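Local coordinates for protein ferritin (Pseudo-nitzschia multiseries, PDB 4IWK) that oxidises ferrous iron with dioxygen at its ferroxidase centre and, as a ferritin, probably stores the ferric product inside a 24-subunit shell, at the interface of chains A and B and the interface of chains A and C. Coordinates in Å, arbitrary orientation; residue numbers count along the deposited sequence, not the author numbering. Chains: chain A/B/C, Ferritin.

Contact 1 and contact 2 are two stretches of one two-fold interface, in which helices 3-32 and 36-62 of chain A lie against the same helices of chain B; their C-alpha centres are about 13 Å apart. Contact 3 joins chain A to a third subunit, C, about 15 Å from contact 1 and about 26 Å from contact 2. The end of helix 3-32 and the turn into helix 36-62 tie the two interfaces together: A:Asp31 and A:Gln32 belong to contact 1, A:Asp34 and A:Glu36 to contact 3. This helical hairpin thus pairs subunits and joins pairs within the 24-subunit shell.

Contact 1: the interface of chains A and B. Residues chain A 24, 28, 31-32, 43; chain B 17, 54, 57, 61, 67.
The first two helices of the ferritin four-helix bundle, 3-32 and 36-62, form this hydrophobic seam of the two-fold dimer, and the loop residue B:Ile67 borders it. Branched aliphatic side chains suit the place because their forked ends offer methyls to more than one neighbour and need no polar partners. A:Leu24, its CG anti to the backbone N (chi1 174°), divides its two methyls between two neighbours. CD2 meets the far end of the B:Phe17 ring tip to tip, 3.6 Å from CE2 and about as far from CZ. CD1 packs obliquely on B:Leu54, 3.6 Å from its CD2, and that same leucine methyl also faces CD1 of A:Leu43. One turn on, A:Ile28 crosses B:Val57 at about a right angle, with CG1 3.6 Å from the valine CG1. The longer arm of the isoleucine then carries CD1 to 3.8 Å from CG2 of B:Ile67.

Polar groups take over towards the helix end. B:Asn61 lies across A:Asp31, whose carboxylate, able to bind iron or zinc but without metal here, is turned 57° from the amide plane; the amide ND2 stays 3.6 Å from the carboxylate OD2, too far for a hydrogen bond. The amide's other end is used through water: A:Gln32, extended beyond CG, brings its NE2 within 2.8 Å of water 1 in a nearly straight bond (170° at H), and this water lies 2.7 Å from the carbonyl OD1 of B:Asn61.

Contact 2: the interface of chains A and B. Residues chain A 20, 46-47, 50; chain B 20, 46-47, 50.
This is a polar part of the two-fold dimer interface of the ferritin shell, where a reciprocal pair of arginines links helix 36-62 of each subunit to its partner. A:Arg50 leaves its helix with CG anti to the backbone N (chi1 -176°) and stays extended to NE, a reach that suits arginine for crossing to the partner's helix. Its NH2 donates to the hydroxyl OG of B:Ser46 at 3.0 Å, in the guanidinium plane but bent (138° at H), and B:Arg50 returns the same bond to A:Ser46. NE of A:Arg50 holds water 2 at 3.0 Å, and this water lies 2.7 Å from OG of B:Ser20.

The acceptor is positioned by a second shell. A:Ser46 OG donates to the backbone O of A:Ser20 at 2.8 Å, while A:Ser20 OG donates to the backbone O of A:Ser46 at 2.7 Å. Both donors sit above the carbonyl planes, and the small serines allow helices 3-32 and 36-62 to be cross-tied. The guanidiniums are nearly parallel, their planes 15° apart. NE of A:Arg50 lies 4.4 Å from NE of B:Arg50, so their like charges probably repel. An alanine in place of A:Arg50 would lack the guanidinium that bonds B:Ser46 and water 2, and would probably loosen this link between the subunits. For the protein, the paired arginines add a reciprocal polar tie that is likely to help hold two bundles together as a dimer.

Contact 3: the interface of chains A and C. Residues chain A 34, 36, 157; chain C 136-137, 140-141.
A salt bridge lies at the centre of this polar junction between neighbouring subunits A and C of the ferritin shell. C:Lys141 runs extended until it bends at its last torsion (chi4 22°), which brings the ammonium NZ 2.9 Å from the carboxylate OE1 of A:Glu36. A long lysine suits this task: the two side chains cross obliquely, and NZ meets the syn lone pair of OE1.

Further hydrogen bonds complete the network. The hydroxyl OG of C:Ser137, anti to its backbone N, donates to the syn lone pair of A:Glu36 OE2 at 2.7 Å. The chain of A:Glu36 is bent at chi2 (92°), and its two oxygens thus receive a serine and a lysine side by side, which should restrict rotation of the carboxylate. NZ also donates to OG of C:Ser137 at 3.0 Å, and to the backbone O of A:Asp34 at 2.8 Å. Water 4, 3.0 Å from A:Asp34 O, also reaches the ammonium. The cluster is likely to favour the charged forms of both side chains. A:Glu36 can also bind iron or zinc, though none sits on it here.

Van der Waals contacts flank the polar group. The carboxylate of A:Asp34 lies against C:Ser137, CG being 3.6 Å from CA, and its CB faces the methyl of C:Ala140, small enough for the loop to approach.

In the fold, the turn leading into helix 36-62 of chain A meets one flank of helix 115-145 of chain C.

Contact 1: the interface of chains A and B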
loop_
_atom_site.group_PDB
_atom_site.type_symbol
_atom_site.label_atom_id
_atom_site.label_comp_id
_atom_site.label_asym_id
_atom_site.label_seq_id
_atom_site.Cartn_x
_atom_site.Cartn_y
_atom_site.Cartn_z
ATOM N N LEU A 24 44.827 -10.940 -16.726
ATOM C CA LEU A 24 45.168 -9.847 -15.824
ATOM C C LEU A 24 46.335 -9.072 -16.482
ATOM O O LEU A 24 46.348 -7.833 -16.445
ATOM C CB LEU A 24 45.640 -10.430 -14.476
ATOM C CG LEU A 24 46.168 -9.381 -13.491
ATOM C CD1 LEU A 24 44.982 -8.423 -13.171
ATOM C CD2 LEU A 24 46.606 -10.044 -12.187
ATOM N N ILE A 28 46.448 -5.002 -17.421
ATOM C CA ILE A 28 47.528 -4.038 -16.993
ATOM C C ILE A 28 48.006 -3.290 -18.214
ATOM O O ILE A 28 48.112 -2.074 -18.186
ATOM C CB ILE A 28 48.677 -4.836 -16.299
ATOM C CG1 ILE A 28 48.199 -5.372 -14.946
ATOM C CG2 ILE A 28 49.867 -3.898 -16.200
ATOM C CD1 ILE A 28 49.185 -6.419 -14.404
ATOM N N ASP A 31 45.390 -0.741 -19.115
ATOM C CA ASP A 31 45.243 0.385 -18.150
ATOM C C ASP A 31 46.446 1.273 -18.286
ATOM O O ASP A 31 46.322 2.496 -18.235
ATOM C CB ASP A 31 45.156 -0.138 -16.715
ATOM C CG ASP A 31 43.744 -0.312 -16.247
ATOM O OD1 ASP A 31 42.814 0.419 -16.693
ATOM O OD2 ASP A 31 43.482 -1.197 -15.384
ATOM N N GLN A 32 47.607 0.681 -18.483
ATOM C CA GLN A 32 48.821 1.517 -18.624
ATOM C C GLN A 32 48.756 2.396 -19.859
ATOM O O GLN A 32 49.482 3.431 -19.984
ATOM C CB GLN A 32 50.065 0.634 -18.692
ATOM C CG GLN A 32 50.451 -0.011 -17.394
ATOM C CD GLN A 32 51.631 -0.974 -17.570
ATOM O OE1 GLN A 32 52.043 -1.340 -18.735
ATOM N NE2 GLN A 32 52.178 -1.468 -16.405
ATOM N N LEU A 43 39.837 -7.606 -16.990
ATOM C CA LEU A 43 39.704 -7.948 -15.566
ATOM C C LEU A 43 38.506 -8.885 -15.271
ATOM O O LEU A 43 38.662 -9.814 -14.488
ATOM C CB LEU A 43 39.722 -6.599 -14.784
ATOM C CG LEU A 43 40.017 -6.792 -13.358
ATOM C CD1 LEU A 43 41.526 -7.062 -13.245
ATOM C CD2 LEU A 43 39.658 -5.404 -12.813
ATOM N N PHE B 17 49.072 -13.091 -4.379
ATOM C CA PHE B 17 48.601 -14.201 -5.264
ATOM C C PHE B 17 49.165 -15.498 -4.763
ATOM O O PHE B 17 48.475 -16.521 -4.868
ATOM C CB PHE B 17 49.016 -13.932 -6.728
ATOM C CG PHE B 17 48.284 -12.763 -7.332
ATOM C CD1 PHE B 17 47.033 -12.271 -6.843
ATOM C CD2 PHE B 17 48.863 -12.164 -8.544
ATOM C CE1 PHE B 17 46.376 -11.190 -7.441
ATOM C CE2 PHE B 17 48.159 -11.101 -9.116
ATOM C CZ PHE B 17 46.927 -10.635 -8.601
ATOM N N LEU B 54 44.828 -7.637 -6.569
ATOM C CA LEU B 54 44.203 -6.788 -7.614
ATOM C C LEU B 54 44.215 -5.327 -7.129
ATOM O O LEU B 54 44.411 -4.477 -7.981
ATOM C CB LEU B 54 42.789 -7.258 -7.978
ATOM C CG LEU B 54 42.702 -8.701 -8.572
ATOM C CD1 LEU B 54 41.256 -9.008 -8.832
ATOM C CD2 LEU B 54 43.475 -8.614 -9.906
ATOM N N VAL B 57 47.679 -4.035 -7.794
ATOM C CA VAL B 57 47.868 -3.767 -9.187
ATOM C C VAL B 57 47.160 -2.482 -9.629
ATOM O O VAL B 57 47.813 -1.656 -10.359
ATOM C CB VAL B 57 47.254 -4.980 -9.991
ATOM C CG1 VAL B 57 47.352 -4.652 -11.476
ATOM C CG2 VAL B 57 48.189 -6.175 -9.751
ATOM N N ASN B 61 49.041 0.748 -11.210
ATOM C CA ASN B 61 48.763 1.287 -12.568
ATOM C C ASN B 61 48.494 2.795 -12.410
ATOM O O ASN B 61 48.976 3.608 -13.219
ATOM C CB ASN B 61 47.517 0.658 -13.135
ATOM C CG ASN B 61 47.708 -0.829 -13.525
ATOM O OD1 ASN B 61 48.847 -1.275 -13.679
ATOM N ND2 ASN B 61 46.615 -1.556 -13.682
ATOM N N ILE B 67 54.039 -2.896 -13.317
ATOM C CA ILE B 67 53.888 -4.221 -12.658
ATOM C C ILE B 67 54.319 -5.247 -13.709
ATOM O O ILE B 67 53.826 -5.180 -14.819
ATOM C CB ILE B 67 52.381 -4.469 -12.342
ATOM C CG1 ILE B 67 51.972 -3.575 -11.223
ATOM C CG2 ILE B 67 52.133 -5.946 -12.006
ATOM C CD1 ILE B 67 52.643 -3.710 -9.854
HETATM O O HOH W 1 51.454 -0.729 -13.775
#

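Contact 2: the interface of chains A and B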
loop_
_atom_site.group_PDB
_atom_site.type_symbol
_atom_site.label_atom_id
_atom_site.label_comp_id
_atom_site.label_asym_id
_atom_site.label_seq_id
_atom_site.Cartn_x
_atom_site.Cartn_y
_atom_site.Cartn_z
ATOM N N SER A 20 43.685 -16.960 -16.528
ATOM C CA SER A 20 43.318 -15.853 -15.629
ATOM C C SER A 20 44.448 -14.821 -15.531
ATOM O O SER A 20 44.207 -13.598 -15.544
ATOM C CB SER A 20 43.001 -16.452 -14.263
ATOM O OG SER A 20 42.612 -15.387 -13.402
ATOM N N SER A 46 39.574 -12.225 -16.372
ATOM C CA SER A 46 40.542 -12.866 -15.474
ATOM C C SER A 46 39.745 -13.532 -14.299
ATOM O O SER A 46 40.106 -14.639 -13.889
ATOM C CB SER A 46 41.437 -11.767 -14.877
ATOM O OG SER A 46 42.330 -12.328 -13.974
ATOM N N ALA A 47 38.707 -12.862 -13.799
ATOM C CA ALA A 47 37.962 -13.467 -12.676
ATOM C C ALA A 47 37.180 -14.679 -13.197
ATOM O O ALA A 47 37.086 -15.680 -12.444
ATOM C CB ALA A 47 36.966 -12.414 -12.122
ATOM N N ARG A 50 39.402 -17.718 -13.509
ATOM C CA ARG A 50 39.636 -18.341 -12.198
ATOM C C ARG A 50 38.387 -19.112 -11.730
ATOM O O ARG A 50 38.561 -20.235 -11.229
ATOM C CB ARG A 50 39.951 -17.184 -11.209
ATOM C CG ARG A 50 40.297 -17.777 -9.829
ATOM C CD ARG A 50 40.902 -16.673 -8.950
ATOM N NE ARG A 50 41.192 -17.255 -7.579
ATOM C CZ ARG A 50 40.188 -17.261 -6.699
ATOM N NH1 ARG A 50 39.005 -16.831 -7.083
ATOM N NH2 ARG A 50 40.287 -17.794 -5.504
ATOM N N SER B 20 46.880 -16.445 -2.100
ATOM C CA SER B 20 45.572 -16.932 -2.631
ATOM C C SER B 20 45.642 -18.400 -3.006
ATOM O O SER B 20 44.758 -19.185 -2.729
ATOM C CB SER B 20 45.206 -16.063 -3.886
ATOM O OG SER B 20 44.005 -16.539 -4.434
ATOM N N SER B 46 40.913 -17.378 -0.171
ATOM C CA SER B 46 41.654 -17.405 -1.403
ATOM C C SER B 46 41.150 -16.263 -2.325
ATOM O O SER B 46 41.965 -15.609 -2.963
ATOM C CB SER B 46 41.455 -18.775 -2.148
ATOM O OG SER B 46 42.087 -18.822 -3.387
ATOM N N ALA B 47 39.826 -16.076 -2.360
ATOM C CA ALA B 47 39.280 -14.982 -3.174
ATOM C C ALA B 47 39.693 -13.612 -2.584
ATOM O O ALA B 47 40.028 -12.759 -3.402
ATOM C CB ALA B 47 37.750 -15.081 -3.164
ATOM N N ARG B 50 43.303 -12.800 -3.463
ATOM C CA ARG B 50 43.378 -12.319 -4.825
ATOM C C ARG B 50 42.843 -10.875 -4.939
ATOM O O ARG B 50 43.504 -10.063 -5.650
ATOM C CB ARG B 50 42.540 -13.241 -5.758
ATOM C CG ARG B 50 42.678 -12.808 -7.238
ATOM C CD ARG B 50 42.043 -13.895 -8.125
ATOM N NE ARG B 50 42.145 -13.499 -9.557
ATOM C CZ ARG B 50 41.182 -12.741 -10.017
ATOM N NH1 ARG B 50 40.195 -12.466 -9.198
ATOM N NH2 ARG B 50 41.163 -12.261 -11.255
HETATM O O HOH W 2 43.549 -18.519 -6.224
HETATM O O HOH W 3 44.276 -13.565 -11.836
#

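Contact 3: the interface of chains A and C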
loop_
_atom_site.group_PDB
_atom_site.type_symbol
_atom_site.label_atom_id
_atom_site.label_comp_id
_atom_site.label_asym_id
_atom_site.label_seq_id
_atom_site.Cartn_x
_atom_site.Cartn_y
_atom_site.Cartn_z
ATOM N N ASP A 34 45.912 3.590 -21.166
ATOM C CA ASP A 34 44.669 4.379 -21.055
ATOM C C ASP A 34 43.489 3.860 -21.860
ATOM O O ASP A 34 42.712 4.652 -22.409
ATOM C CB ASP A 34 44.992 5.863 -21.342
ATOM C CG ASP A 34 46.055 6.360 -20.305
ATOM O OD1 ASP A 34 45.879 6.221 -19.097
ATOM O OD2 ASP A 34 47.093 6.838 -20.730
ATOM N N GLU A 36 40.771 2.099 -20.613
ATOM C CA GLU A 36 40.148 1.614 -19.401
ATOM C C GLU A 36 38.979 0.671 -19.683
ATOM O O GLU A 36 38.759 -0.231 -18.847
ATOM C CB GLU A 36 39.794 2.754 -18.374
ATOM C CG GLU A 36 41.118 3.301 -17.768
ATOM C CD GLU A 36 41.583 4.453 -18.591
ATOM O OE1 GLU A 36 40.956 4.696 -19.648
ATOM O OE2 GLU A 36 42.483 5.167 -18.134
ATOM N N VAL A 157 35.963 4.105 -25.254
ATOM C CA VAL A 157 35.043 5.097 -24.621
ATOM C C VAL A 157 33.571 4.684 -24.761
ATOM O O VAL A 157 32.900 4.584 -23.756
ATOM C CB VAL A 157 35.298 6.534 -25.163
ATOM C CG1 VAL A 157 34.166 7.465 -24.762
ATOM C CG2 VAL A 157 36.668 7.067 -24.698
ATOM N N GLY C 136 45.588 12.245 -16.877
ATOM C CA GLY C 136 46.622 11.759 -17.834
ATOM C C GLY C 136 45.874 10.850 -18.827
ATOM O O GLY C 136 46.170 10.879 -20.040
ATOM N N SER C 137 44.894 10.092 -18.352
ATOM C CA SER C 137 44.143 9.241 -19.296
ATOM C C SER C 137 43.298 10.040 -20.335
ATOM O O SER C 137 43.321 9.735 -21.525
ATOM C CB SER C 137 43.380 8.205 -18.505
ATOM O OG SER C 137 42.405 7.561 -19.284
ATOM N N ALA C 140 45.616 11.542 -22.906
ATOM C CA ALA C 140 45.994 10.460 -23.874
ATOM C C ALA C 140 44.903 10.271 -24.898
ATOM O O ALA C 140 45.216 10.199 -26.155
ATOM C CB ALA C 140 46.249 9.125 -23.140
ATOM N N LYS C 141 43.665 10.206 -24.459
ATOM C CA LYS C 141 42.558 9.989 -25.380
ATOM C C LYS C 141 42.389 11.169 -26.335
ATOM O O LYS C 141 42.140 11.052 -27.580
ATOM C CB LYS C 141 41.230 9.813 -24.611
ATOM C CG LYS C 141 41.259 8.470 -23.798
ATOM C CD LYS C 141 39.999 8.588 -22.904
ATOM C CE LYS C 141 39.693 7.414 -21.964
ATOM N NZ LYS C 141 40.926 6.673 -21.745
HETATM O O HOH W 4 40.379 4.799 -24.288
#